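Local coordinates for amino acid adenylation domain-containing protein (Bacillus stratosphericus LAMA 585, PDB 6ULY), which selects and activates an alpha-keto acid as its acyl adenylate, as the adenylation domain of a depsipeptide-making nonribosomal peptide synthetase module, at the interface of chains A and B. Numbering follows the deposited sequence. Chains: chain A/B, Amino acid adenylation domain-containing protein.

The interface of chains A and B. Residues chain A 120, 423; chain B 424-426, 429.
A:Arg423 lies across the first turn of the short helix 425-431 of chain B and pairs with B:Asp425, in one part of a two-fold symmetric interface between two adenylation domains of the AMP-binding enzyme family. The twin of this patch has the chains exchanged; the pairing may be a matter of crystal packing. The arginine side chain can be followed outward. Its CB packs on CB of B:Asp425 at 3.8 Å. CG stands anti to the carbonyl carbon (chi1 -66°), and bends at chi2 and chi3 carry the chain across the aspartate at about a right angle, where CD passes 3.4 Å from the carboxylate oxygen OD2. Beyond CD the guanidinium serves both chains. NE and NH2 turn one edge to the backbone carbonyl O of A:Leu120, the last residue of helix 109-120, each 3.3 Å away and with that oxygen almost in the guanidinium plane. This side-on grip on one acceptor ties the arginine to the end of its own chain's helix and should limit its rotation. The remaining nitrogen, NH1, reaches over to OD2 of B:Asp425 at 3.2 Å, a hydrogen-bonded salt bridge. The two flat groups stand 76° apart, and NH1 comes from above the carboxylate plane, so the ions meet through one nitrogen and one oxygen without a parallel fork. At the other end of the arginine, its backbone O receives a weak bond from the amide N of B:Glu426, in the first turn of the partner helix. A:Leu120, crossing the glutamate side chain at about a right angle, sets CD1 4.0 Å from CA of B:Glu426 and turns CD2 toward that residue's side-chain CG and CD. B:Gln429, extended beyond CG, crosses the leucine at about a right angle. Its amide carbon CD lies 3.9 Å from the leucine CA; its OE1 is placed doubtfully close to the leucine backbone and makes no bond to the N-H there.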
# COMPACT_ATOMS: atom_id res chain seq x y z
N LEU A 120 -10.15 -6.31 12.78
CA LEU A 120 -9.02 -7.23 12.86
C LEU A 120 -8.87 -7.80 14.26
O LEU A 120 -8.45 -8.95 14.43
CB LEU A 120 -7.74 -6.52 12.43
CG LEU A 120 -6.52 -7.42 12.22
CD1 LEU A 120 -6.79 -8.43 11.11
CD2 LEU A 120 -5.27 -6.59 11.92
N ARG A 423 -1.94 -10.55 12.82
CA ARG A 423 -2.76 -11.24 11.82
C ARG A 423 -2.31 -10.89 10.39
O ARG A 423 -3.13 -10.69 9.50
CB ARG A 423 -4.24 -10.91 12.02
CG ARG A 423 -4.81 -11.45 13.34
CD ARG A 423 -6.00 -12.37 13.09
NE ARG A 423 -7.25 -11.63 13.03
CZ ARG A 423 -8.34 -12.04 12.38
NH1 ARG A 423 -8.33 -13.18 11.69
NH2 ARG A 423 -9.44 -11.30 12.40
N ASN B 424 -2.42 -14.22 4.93
CA ASN B 424 -2.64 -12.79 5.14
C ASN B 424 -4.08 -12.59 5.62
O ASN B 424 -4.97 -12.19 4.87
CB ASN B 424 -2.34 -11.99 3.87
CG ASN B 424 -2.27 -10.50 4.14
OD1 ASN B 424 -2.85 -10.00 5.11
ND2 ASN B 424 -1.55 -9.77 3.30
N ASP B 425 -4.30 -12.85 6.91
CA ASP B 425 -5.61 -12.60 7.52
C ASP B 425 -6.06 -11.17 7.27
O ASP B 425 -7.23 -10.92 6.95
CB ASP B 425 -5.56 -12.87 9.02
CG ASP B 425 -5.61 -14.35 9.36
OD1 ASP B 425 -5.56 -15.19 8.44
OD2 ASP B 425 -5.72 -14.66 10.57
N GLU B 426 -5.14 -10.22 7.42
CA GLU B 426 -5.51 -8.81 7.35
C GLU B 426 -6.05 -8.44 5.97
O GLU B 426 -7.12 -7.83 5.86
CB GLU B 426 -4.30 -7.94 7.70
CG GLU B 426 -4.61 -6.46 7.78
CD GLU B 426 -3.48 -5.65 8.37
OE1 GLU B 426 -2.39 -6.21 8.60
OE2 GLU B 426 -3.69 -4.44 8.61
N GLN B 429 -9.54 -9.80 5.37
CA GLN B 429 -10.61 -8.99 5.96
C GLN B 429 -10.98 -7.82 5.06
O GLN B 429 -12.16 -7.50 4.89
CB GLN B 429 -10.16 -8.49 7.33
CG GLN B 429 -11.01 -7.38 7.90
CD GLN B 429 -10.48 -6.90 9.23
OE1 GLN B 429 -10.24 -7.71 10.13
NE2 GLN B 429 -10.28 -5.60 9.36